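PDB 4O8V: probable alginate O-acetylase AlgJ from Pseudomonas putida, which probably adds acetyl groups to the O-2 and O-3 positions of mannuronate residues in alginate, working with AlgI and AlgF at the inner membrane. Local coordinates for residues A[43-46]-A[47-51]; A[90-94]-A[95-99]; A[108-112]-A[113-117]; A[137-141]-A[142-146]. All coordinates share one frame; numbering follows the deposited sequence. Where two conformers were deposited one is given.

Contact 1: residues A[43-46]-A[47-51]; sequences RGVR and DTLQQ
R43 O accepts from D47 N, and V45 O from L49 N, in the regular i to i+4 pattern of an alpha helix: residues 43-46 and 47-51 are successive turns of helix 31-51 in the SGNH hydrolase-like domain. The L49 N to V45 O bond is 2.9 Å long and almost straight, at 172°. G44 O serves two donors on opposite faces of its plane, T48 N at 2.9 Å and the hydroxyl T48 OG1, also at 2.9 Å. V45 CG1 lies alongside L49 CD1, 3.9 Å away, and this apolar flank meets L257 and strand 269-275. On another flank R46 bends at chi2, and its NH1 forms a salt bridge with D47 OD1 at 3.1 Å, guanidinium and carboxylate planes 83° apart. Less certain, because Q50 has two conformers, is a bond from R46 NH1 to Q50 OE1, approached from above the carbonyl plane. A leucine in place of R46 would probably leave D47 OD1 without this charged mate. The other carboxylate oxygen, D47 OD2, is bonded to S299 OG and forms a salt bridge with R300 NE.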
loop_
_atom_site.group_PDB
_atom_site.type_symbol
_atom_site.label_atom_id
_atom_site.label_comp_id
_atom_site.label_asym_id
_atom_site.label_seq_id
_atom_site.Cartn_x
_atom_site.Cartn_y
_atom_site.Cartn_z
ATOM N N ARG A 43 -0.961 12.105 -10.638
ATOM C CA ARG A 43 -1.614 12.322 -11.916
ATOM C C ARG A 43 -0.599 12.260 -13.074
ATOM O O ARG A 43 -0.886 11.707 -14.143
ATOM C CB ARG A 43 -2.344 13.663 -11.909
ATOM C CG ARG A 43 -3.143 13.937 -13.166
ATOM C CD ARG A 43 -2.978 15.366 -13.625
ATOM N NE ARG A 43 -3.473 16.346 -12.667
ATOM C CZ ARG A 43 -2.771 17.390 -12.233
ATOM N NH1 ARG A 43 -3.309 18.231 -11.356
ATOM N NH2 ARG A 43 -1.533 17.592 -12.668
ATOM N N GLY A 44 0.582 12.815 -12.852
ATOM C CA GLY A 44 1.626 12.787 -13.866
ATOM C C GLY A 44 2.115 11.375 -14.122
ATOM O O GLY A 44 2.409 10.987 -15.256
ATOM N N VAL A 45 2.196 10.593 -13.056
ATOM C CA VAL A 45 2.558 9.189 -13.179
ATOM C C VAL A 45 1.505 8.438 -13.997
ATOM O O VAL A 45 1.853 7.691 -14.916
ATOM C CB VAL A 45 2.731 8.533 -11.800
ATOM C CG1 VAL A 45 2.725 7.031 -11.943
ATOM C CG2 VAL A 45 4.031 9.043 -11.133
ATOM N N ARG A 46 0.230 8.648 -13.683
ATOM C CA ARG A 46 -0.867 8.047 -14.448
ATOM C C ARG A 46 -0.753 8.370 -15.938
ATOM O O ARG A 46 -0.932 7.497 -16.794
ATOM C CB ARG A 46 -2.219 8.527 -13.930
ATOM C CG ARG A 46 -3.418 8.027 -14.720
ATOM C CD ARG A 46 -4.176 9.194 -15.371
ATOM N NE ARG A 46 -5.351 8.755 -16.116
ATOM C CZ ARG A 46 -5.461 8.800 -17.443
ATOM N NH1 ARG A 46 -4.466 9.277 -18.174
ATOM N NH2 ARG A 46 -6.572 8.377 -18.038
ATOM N N ASP A 47 -0.474 9.631 -16.244
ATOM C CA ASP A 47 -0.407 10.055 -17.639
ATOM C C ASP A 47 0.817 9.434 -18.336
ATOM O O ASP A 47 0.742 9.020 -19.505
ATOM C CB ASP A 47 -0.350 11.585 -17.741
ATOM C CG ASP A 47 -1.652 12.261 -17.342
ATOM O OD1 ASP A 47 -2.701 11.583 -17.170
ATOM O OD2 ASP A 47 -1.632 13.501 -17.213
ATOM N N THR A 48 1.940 9.382 -17.622
ATOM C CA THR A 48 3.173 8.782 -18.143
ATOM C C THR A 48 2.980 7.283 -18.461
ATOM O O THR A 48 3.357 6.805 -19.540
ATOM C CB THR A 48 4.327 8.952 -17.139
ATOM O OG1 THR A 48 4.611 10.341 -16.972
ATOM C CG2 THR A 48 5.581 8.227 -17.603
ATOM N N LEU A 49 2.375 6.555 -17.527
ATOM C CA LEU A 49 2.073 5.144 -17.731
ATOM C C LEU A 49 1.182 4.970 -18.957
ATOM O O LEU A 49 1.457 4.119 -19.808
ATOM C CB LEU A 49 1.399 4.536 -16.502
ATOM C CG LEU A 49 2.333 4.370 -15.282
ATOM C CD1 LEU A 49 1.546 3.931 -14.041
ATOM C CD2 LEU A 49 3.405 3.337 -15.558
ATOM N N GLN A 50 0.128 5.776 -19.052
ATOM C CA GLN A 50 -0.830 5.623 -20.142
ATOM C C GLN A 50 -0.144 5.838 -21.486
ATOM O O GLN A 50 -0.428 5.128 -22.453
ATOM C CB GLN A 50 -2.009 6.584 -19.976
ATOM C CG GLN A 50 -3.053 6.475 -21.089
ATOM C CD GLN A 50 -4.431 6.964 -20.665
ATOM O OE1 GLN A 50 -4.678 8.167 -20.583
ATOM N NE2 GLN A 50 -5.339 6.026 -20.403
ATOM N N GLN A 51 0.779 6.795 -21.532
ATOM C CA GLN A 51 1.501 7.114 -22.755
ATOM C C GLN A 51 2.405 5.985 -23.241
ATOM O O GLN A 51 2.749 5.930 -24.431
ATOM C CB GLN A 51 2.299 8.397 -22.558
ATOM C CG GLN A 51 1.404 9.616 -22.651
ATOM C CD GLN A 51 1.992 10.838 -21.987
ATOM O OE1 GLN A 51 3.199 10.904 -21.710
ATOM N NE2 GLN A 51 1.137 11.820 -21.712
#

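Contact 2: residues A[90-94]-A[95-99]; sequences AQARQ and ANVFA
A Schellman motif ends helix 84-94: V97 N reaches back to A92 O while N96 N reaches R93 O, the pair of bonds that closes off the last turn. V97 N to A92 O measures 2.8 Å, with an angle of 157° at the hydrogen. The second, 2.9 Å from N96 N to R93 O, comes in well above the carbonyl plane, not on a lone pair. Just before them A95 N still makes a helical bond to Q91 O at 3.0 Å, with a weak second one to A92 O. The reversal hinges on N96, whose phi of 58° puts it in the left-handed helical region.

A92 CB faces V97 CB at 4.2 Å, an apolar touch spanning the motif, and A99 CB adds to the same patch from farther along the chain, 4.3 Å from A92 CB. V97 CB sits 3.3 Å from A92 O, the oxygen its own N-H binds. With chi1 at 170°, V97 CG2 lies beside the backbone N and so comes within 4.0 Å of A92 O as well. A95 CB leans against Q91 O at 3.5 Å.

Beyond the turn, V97 packs on L56 and L58 of strand 55-61, and F98 shares backbone hydrogen bonds with L58. R300 secures the bend from outside by bonding A95 O and N96 OD1. A residue of positive phi at C', here N96, followed by an apolar residue packed on the last turn, is typical of the Schellman motif.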
loop_
_atom_site.group_PDB
_atom_site.type_symbol
_atom_site.label_atom_id
_atom_site.label_comp_id
_atom_site.label_asym_id
_atom_site.label_seq_id
_atom_site.Cartn_x
_atom_site.Cartn_y
_atom_site.Cartn_z
ATOM N N ALA A 90 -11.559 10.855 -3.681
ATOM C CA ALA A 90 -12.226 11.896 -4.435
ATOM C C ALA A 90 -11.246 12.611 -5.365
ATOM O O ALA A 90 -11.578 12.906 -6.521
ATOM C CB ALA A 90 -12.893 12.896 -3.499
ATOM N N GLN A 91 -10.047 12.906 -4.864
ATOM C CA GLN A 91 -9.053 13.628 -5.685
ATOM C C GLN A 91 -8.475 12.740 -6.788
ATOM O O GLN A 91 -8.185 13.206 -7.903
ATOM C CB GLN A 91 -7.914 14.168 -4.815
ATOM C CG GLN A 91 -8.302 15.340 -3.956
ATOM C CD GLN A 91 -8.189 16.644 -4.699
ATOM O OE1 GLN A 91 -7.800 16.681 -5.875
ATOM N NE2 GLN A 91 -8.516 17.733 -4.018
ATOM N N ALA A 92 -8.316 11.460 -6.480
ATOM C CA ALA A 92 -7.872 10.499 -7.476
ATOM C C ALA A 92 -8.876 10.434 -8.609
ATOM O O ALA A 92 -8.491 10.348 -9.762
ATOM C CB ALA A 92 -7.683 9.127 -6.860
ATOM N N ARG A 93 -10.163 10.471 -8.275
ATOM C CA ARG A 93 -11.224 10.459 -9.273
ATOM C C ARG A 93 -11.179 11.725 -10.137
ATOM O O ARG A 93 -11.280 11.658 -11.360
ATOM C CB ARG A 93 -12.596 10.315 -8.591
ATOM C CG ARG A 93 -13.590 9.436 -9.340
ATOM C CD ARG A 93 -14.732 8.995 -8.413
ATOM N NE ARG A 93 -14.230 8.354 -7.193
ATOM C CZ ARG A 93 -14.996 7.926 -6.192
ATOM N NH1 ARG A 93 -16.315 8.069 -6.251
ATOM N NH2 ARG A 93 -14.441 7.359 -5.127
ATOM N N GLN A 94 -11.015 12.874 -9.490
ATOM C CA GLN A 94 -10.875 14.159 -10.177
ATOM C C GLN A 94 -9.737 14.102 -11.217
ATOM O O GLN A 94 -9.834 14.682 -12.303
ATOM C CB GLN A 94 -10.636 15.268 -9.133
ATOM C CG GLN A 94 -10.483 16.706 -9.657
ATOM C CD GLN A 94 -10.522 17.757 -8.527
ATOM O OE1 GLN A 94 -10.909 17.456 -7.392
ATOM N NE2 GLN A 94 -10.130 18.990 -8.845
ATOM N N ALA A 95 -8.681 13.366 -10.880
ATOM C CA ALA A 95 -7.488 13.233 -11.712
ATOM C C ALA A 95 -7.596 12.122 -12.758
ATOM O O ALA A 95 -6.616 11.832 -13.452
ATOM C CB ALA A 95 -6.272 12.980 -10.825
ATOM N N ASN A 96 -8.768 11.500 -12.861
ATOM C CA ASN A 96 -8.970 10.343 -13.742
ATOM C C ASN A 96 -8.038 9.182 -13.420
ATOM O O ASN A 96 -7.578 8.477 -14.318
ATOM C CB ASN A 96 -8.799 10.742 -15.214
ATOM C CG ASN A 96 -9.609 11.960 -15.574
ATOM O OD1 ASN A 96 -9.106 13.094 -15.548
ATOM N ND2 ASN A 96 -10.887 11.743 -15.893
ATOM N N VAL A 97 -7.759 8.996 -12.131
ATOM C CA VAL A 97 -6.970 7.870 -11.663
ATOM C C VAL A 97 -7.909 6.793 -11.116
ATOM O O VAL A 97 -8.758 7.075 -10.272
ATOM C CB VAL A 97 -5.963 8.316 -10.588
ATOM C CG1 VAL A 97 -5.295 7.114 -9.922
ATOM C CG2 VAL A 97 -4.913 9.242 -11.231
ATOM N N PHE A 98 -7.762 5.572 -11.621
ATOM C CA PHE A 98 -8.589 4.434 -11.206
ATOM C C PHE A 98 -8.133 3.873 -9.861
ATOM O O PHE A 98 -7.017 3.341 -9.748
ATOM C CB PHE A 98 -8.541 3.357 -12.286
ATOM C CG PHE A 98 -9.430 2.177 -12.026
ATOM C CD1 PHE A 98 -10.779 2.348 -11.761
ATOM C CD2 PHE A 98 -8.921 0.892 -12.077
ATOM C CE1 PHE A 98 -11.608 1.251 -11.538
ATOM C CE2 PHE A 98 -9.745 -0.206 -11.872
ATOM C CZ PHE A 98 -11.088 -0.023 -11.589
ATOM N N ALA A 99 -8.996 3.974 -8.849
ATOM C CA ALA A 99 -8.627 3.604 -7.479
ATOM C C ALA A 99 -9.762 2.845 -6.806
ATOM O O ALA A 99 -10.636 3.441 -6.172
ATOM C CB ALA A 99 -8.258 4.848 -6.651
#

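Contact 3: residues A[108-112]-A[113-117]; sequences QAKAR and GQVFL
Aliphatic carbons alone carry the side-chain touch of A109 and K110 with V115; the flat group here, the Q114 amide, lies apart from them and bonds by its edge within residues 113-117. Q114 NE2 donates to F116 O over 3.0 Å, with the acceptor almost within the amide plane and the donor on a lone pair in the carbonyl plane. Because the bond lies in the planes of both groups, it probably limits rotation of the amide and ties Q114 to F116.

The two methyls of V115 have separate partners. CG1 touches A109 CB at 3.7 Å, and CG2 meets K110 CG at 4.0 Å, the two side chains crossing at about a right angle. The valine can straddle the pair because CG1 lies anti to its carbonyl carbon (chi1 -59°), leaving CG2 between the backbone N and the carbonyl carbon. K110 runs on past this touch, bends at chi3 and anchors its ammonium group on V67 O and E70 OE2.

The backbone turns here through bonds to the third residue back: R112 N to A109 O at 3.0 Å, then a weak one from G113 N to K110 O at 3.3 Å. G113 has phi 157°, where a CB would clash with R112 O. V115 N is held by Y68 OH, and V115 pairs through its backbone with T124. The turn at G113, after helix 103-109, leads into the loop bearing D120 and H122, which together with S218 probably form the Ser-His-Asp triad of SGNH hydrolase-like enzymes.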
loop_
_atom_site.group_PDB
_atom_site.type_symbol
_atom_site.label_atom_id
_atom_site.label_comp_id
_atom_site.label_asym_id
_atom_site.label_seq_id
_atom_site.Cartn_x
_atom_site.Cartn_y
_atom_site.Cartn_z
ATOM N N GLN A 108 -15.313 -5.494 5.874
ATOM C CA GLN A 108 -16.162 -6.686 5.826
ATOM C C GLN A 108 -15.388 -7.868 6.409
ATOM O O GLN A 108 -15.918 -8.664 7.194
ATOM C CB GLN A 108 -16.611 -6.972 4.381
ATOM C CG GLN A 108 -17.563 -8.163 4.197
ATOM C CD GLN A 108 -17.940 -8.405 2.728
ATOM O OE1 GLN A 108 -17.086 -8.383 1.837
ATOM N NE2 GLN A 108 -19.227 -8.625 2.478
ATOM N N ALA A 109 -14.106 -7.942 6.059
ATOM C CA ALA A 109 -13.276 -9.102 6.397
ATOM C C ALA A 109 -12.835 -9.181 7.877
ATOM O O ALA A 109 -12.329 -10.217 8.317
ATOM C CB ALA A 109 -12.022 -9.121 5.489
ATOM N N LYS A 110 -13.030 -8.119 8.649
ATOM C CA LYS A 110 -12.687 -8.164 10.084
ATOM C C LYS A 110 -13.404 -9.292 10.856
ATOM O O LYS A 110 -12.903 -9.775 11.883
ATOM C CB LYS A 110 -12.999 -6.818 10.757
ATOM C CG LYS A 110 -12.130 -5.664 10.275
ATOM C CD LYS A 110 -12.640 -4.333 10.788
ATOM C CE LYS A 110 -12.494 -4.201 12.296
ATOM N NZ LYS A 110 -13.079 -2.931 12.810
ATOM N N ALA A 111 -14.566 -9.704 10.376
ATOM C CA ALA A 111 -15.306 -10.773 11.053
ATOM C C ALA A 111 -14.555 -12.106 11.006
ATOM O O ALA A 111 -14.727 -12.958 11.888
ATOM C CB ALA A 111 -16.680 -10.917 10.452
ATOM N N ARG A 112 -13.716 -12.280 9.983
ATOM C CA ARG A 112 -12.967 -13.519 9.797
ATOM C C ARG A 112 -11.726 -13.611 10.691
ATOM O O ARG A 112 -11.274 -14.708 11.030
ATOM C CB ARG A 112 -12.539 -13.661 8.312
ATOM C CG ARG A 112 -13.703 -13.745 7.326
ATOM C CD ARG A 112 -13.239 -13.362 5.919
ATOM N NE ARG A 112 -12.172 -14.230 5.434
ATOM C CZ ARG A 112 -11.518 -14.043 4.289
ATOM N NH1 ARG A 112 -11.826 -13.009 3.516
ATOM N NH2 ARG A 112 -10.561 -14.887 3.913
ATOM N N GLY A 113 -11.170 -12.460 11.057
ATOM C CA GLY A 113 -9.940 -12.408 11.817
ATOM C C GLY A 113 -9.272 -11.065 11.583
ATOM O O GLY A 113 -9.877 -10.173 10.991
ATOM N N GLN A 114 -8.044 -10.916 12.068
ATOM C CA GLN A 114 -7.331 -9.655 11.939
ATOM C C GLN A 114 -6.975 -9.390 10.473
ATOM O O GLN A 114 -6.386 -10.252 9.809
ATOM C CB GLN A 114 -6.066 -9.659 12.789
ATOM C CG GLN A 114 -6.390 -9.542 14.283
ATOM C CD GLN A 114 -5.155 -9.461 15.153
ATOM O OE1 GLN A 114 -5.110 -10.061 16.220
ATOM N NE2 GLN A 114 -4.162 -8.674 14.726
ATOM N N VAL A 115 -7.310 -8.192 9.996
ATOM C CA VAL A 115 -6.910 -7.783 8.651
ATOM C C VAL A 115 -5.677 -6.867 8.722
ATOM O O VAL A 115 -5.013 -6.650 7.717
ATOM C CB VAL A 115 -8.091 -7.113 7.884
ATOM C CG1 VAL A 115 -9.300 -8.096 7.758
ATOM C CG2 VAL A 115 -8.527 -5.806 8.508
ATOM N N PHE A 116 -5.358 -6.364 9.919
ATOM C CA PHE A 116 -4.042 -5.778 10.229
ATOM C C PHE A 116 -3.467 -6.467 11.463
ATOM O O PHE A 116 -4.226 -6.991 12.299
ATOM C CB PHE A 116 -4.111 -4.267 10.535
ATOM C CG PHE A 116 -4.296 -3.390 9.324
ATOM C CD1 PHE A 116 -5.558 -3.214 8.775
ATOM C CD2 PHE A 116 -3.218 -2.692 8.788
ATOM C CE1 PHE A 116 -5.747 -2.404 7.686
ATOM C CE2 PHE A 116 -3.394 -1.870 7.695
ATOM C CZ PHE A 116 -4.657 -1.725 7.139
ATOM N N LEU A 117 -2.144 -6.445 11.592
ATOM C CA LEU A 117 -1.468 -6.954 12.793
ATOM C C LEU A 117 -1.722 -6.022 13.975
ATOM O O LEU A 117 -1.877 -4.822 13.786
ATOM C CB LEU A 117 0.042 -7.081 12.546
ATOM C CG LEU A 117 0.479 -8.136 11.521
ATOM C CD1 LEU A 117 1.855 -7.805 11.010
ATOM C CD2 LEU A 117 0.503 -9.481 12.143
#

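Contact 4: residues A[137-141]-A[142-146]; sequences EAVSR and QSLLN
Q142 folds back over the helix that precedes it: its CB lies 3.7 Å from A138 O and its CG closer still, 3.4 Å from the same oxygen, which also accepts the Q142 backbone N-H. With CG anti to the carbonyl carbon (chi1 -55°) and the chain bent again at chi2, CD passes near the carbonyl carbon of R141, and the amide tip reaches water 2, NE2 donating to it over 3.1 Å. That water also accepts from R141 NH2 at 2.7 Å, so it bridges the two neighbouring side chains at the edge of the guanidinium. A138 CA lies 3.5 Å from the plane of the R141 guanidinium, on one face and toward its rim. E137 has two conformers; in one, OE2 forms a salt bridge with R141 NH1, again at the edge and in plane, so this bond is less certain.

Helix 125-141 is terminated here by a Schellman motif. S143 takes a positive phi of 54° and its N donates to S140 O from far above the carbonyl plane, while L144 N returns to V139 O at 3.2 Å in a nearly straight bond of 173°.

V139 carries the apolar side of the turn. Its CG1 sits 4.1 Å from both L144 CB and L145 CG, the L144 side chain crossing it at about a right angle. Both leucines continue onto V269 of strand 269-275, and L144 also reaches V57 of strand 55-61. Water 1 accepts from L145 N at 2.9 Å and gives a weak bond to V139 O.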
loop_
_atom_site.group_PDB
_atom_site.type_symbol
_atom_site.label_atom_id
_atom_site.label_comp_id
_atom_site.label_asym_id
_atom_site.label_seq_id
_atom_site.Cartn_x
_atom_site.Cartn_y
_atom_site.Cartn_z
ATOM N N GLU A 137 -10.979 -8.045 -8.882
ATOM C CA GLU A 137 -12.357 -7.870 -9.334
ATOM C C GLU A 137 -12.454 -6.633 -10.219
ATOM O O GLU A 137 -13.050 -6.672 -11.306
ATOM C CB GLU A 137 -13.330 -7.744 -8.158
ATOM C CG GLU A 137 -14.795 -7.740 -8.597
ATOM C CD GLU A 137 -15.780 -7.452 -7.466
ATOM O OE1 GLU A 137 -15.413 -7.588 -6.281
ATOM O OE2 GLU A 137 -16.933 -7.077 -7.777
ATOM N N ALA A 138 -11.855 -5.544 -9.752
ATOM C CA ALA A 138 -11.901 -4.284 -10.472
ATOM C C ALA A 138 -11.183 -4.405 -11.817
ATOM O O ALA A 138 -11.699 -3.957 -12.836
ATOM C CB ALA A 138 -11.300 -3.175 -9.638
ATOM N N VAL A 139 -10.010 -5.032 -11.815
ATOM C CA VAL A 139 -9.266 -5.261 -13.051
ATOM C C VAL A 139 -10.090 -6.064 -14.058
ATOM O O VAL A 139 -10.144 -5.710 -15.247
ATOM C CB VAL A 139 -7.917 -5.971 -12.766
ATOM C CG1 VAL A 139 -7.296 -6.549 -14.055
ATOM C CG2 VAL A 139 -6.949 -5.015 -12.091
ATOM N N SER A 140 -10.754 -7.128 -13.596
ATOM C CA SER A 140 -11.611 -7.925 -14.457
ATOM C C SER A 140 -12.798 -7.107 -14.963
ATOM O O SER A 140 -13.160 -7.186 -16.132
ATOM C CB SER A 140 -12.104 -9.179 -13.714
ATOM O OG SER A 140 -13.099 -9.851 -14.436
ATOM N N ARG A 141 -13.391 -6.311 -14.084
ATOM C CA ARG A 141 -14.578 -5.531 -14.427
ATOM C C ARG A 141 -14.289 -4.541 -15.560
ATOM O O ARG A 141 -15.141 -4.316 -16.416
ATOM C CB ARG A 141 -15.090 -4.781 -13.191
ATOM C CG ARG A 141 -16.595 -4.760 -13.005
ATOM C CD ARG A 141 -16.939 -4.675 -11.513
ATOM N NE ARG A 141 -16.071 -3.719 -10.827
ATOM C CZ ARG A 141 -15.682 -3.826 -9.556
ATOM N NH1 ARG A 141 -16.091 -4.848 -8.818
ATOM N NH2 ARG A 141 -14.883 -2.911 -9.019
ATOM N N GLN A 142 -13.086 -3.964 -15.551
ATOM C CA GLN A 142 -12.656 -2.974 -16.557
ATOM C C GLN A 142 -11.930 -3.579 -17.759
ATOM O O GLN A 142 -11.485 -2.847 -18.646
ATOM C CB GLN A 142 -11.730 -1.935 -15.920
ATOM C CG GLN A 142 -12.324 -1.233 -14.721
ATOM C CD GLN A 142 -13.541 -0.439 -15.094
ATOM O OE1 GLN A 142 -13.651 0.057 -16.219
ATOM N NE2 GLN A 142 -14.480 -0.323 -14.161
ATOM N N SER A 143 -11.793 -4.901 -17.773
ATOM C CA SER A 143 -11.110 -5.606 -18.857
ATOM C C SER A 143 -9.704 -5.072 -19.122
ATOM O O SER A 143 -9.337 -4.854 -20.276
ATOM C CB SER A 143 -11.940 -5.526 -20.155
ATOM O OG SER A 143 -13.292 -5.903 -19.940
ATOM N N LEU A 144 -8.915 -4.867 -18.069
ATOM C CA LEU A 144 -7.602 -4.234 -18.220
ATOM C C LEU A 144 -6.543 -5.223 -18.676
ATOM O O LEU A 144 -5.519 -4.835 -19.244
ATOM C CB LEU A 144 -7.169 -3.581 -16.904
ATOM C CG LEU A 144 -8.118 -2.503 -16.391
ATOM C CD1 LEU A 144 -7.535 -1.880 -15.132
ATOM C CD2 LEU A 144 -8.348 -1.453 -17.464
ATOM N N LEU A 145 -6.795 -6.505 -18.433
ATOM C CA LEU A 145 -5.851 -7.551 -18.801
ATOM C C LEU A 145 -6.381 -8.412 -19.925
ATOM O O LEU A 145 -7.523 -8.849 -19.899
ATOM C CB LEU A 145 -5.525 -8.456 -17.603
ATOM C CG LEU A 145 -4.457 -8.024 -16.602
ATOM C CD1 LEU A 145 -4.307 -9.067 -15.528
ATOM C CD2 LEU A 145 -3.125 -7.809 -17.307
ATOM N N ASN A 146 -5.536 -8.669 -20.907
ATOM C CA ASN A 146 -5.815 -9.731 -21.860
ATOM C C ASN A 146 -4.649 -10.710 -21.812
ATOM O O ASN A 146 -3.651 -10.463 -21.133
ATOM C CB ASN A 146 -6.065 -9.176 -23.272
ATOM C CG ASN A 146 -4.854 -8.456 -23.872
ATOM O OD1 ASN A 146 -3.703 -8.719 -23.518
ATOM N ND2 ASN A 146 -5.120 -7.551 -24.811
HETATM O O HOH W 1 -9.017 -8.066 -17.426
HETATM O O HOH W 2 -14.699 -1.216 -11.155
#

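In the fold
Contacts 1, 2 and 4 form a connected group, with contact 2 in the middle. R46 NE of contact 1 meets N96 O of contact 2 at 2.9 Å, a probable hydrogen bond, and R46 CB packs on V97 CG2. From the same loop the ring of F98 reaches contact 4, its CZ lying 3.6 Å from Q142 CG and 3.7 Å from A138 CB. Two Schellman turns are thereby joined through one phenylalanine. Contact 3 stands apart, its centre about 34 Å from that of contact 1, on the opposite side of the chain's centre. It is also the one near the probable active site: the V115 side chain is about 11 Å from that of H122.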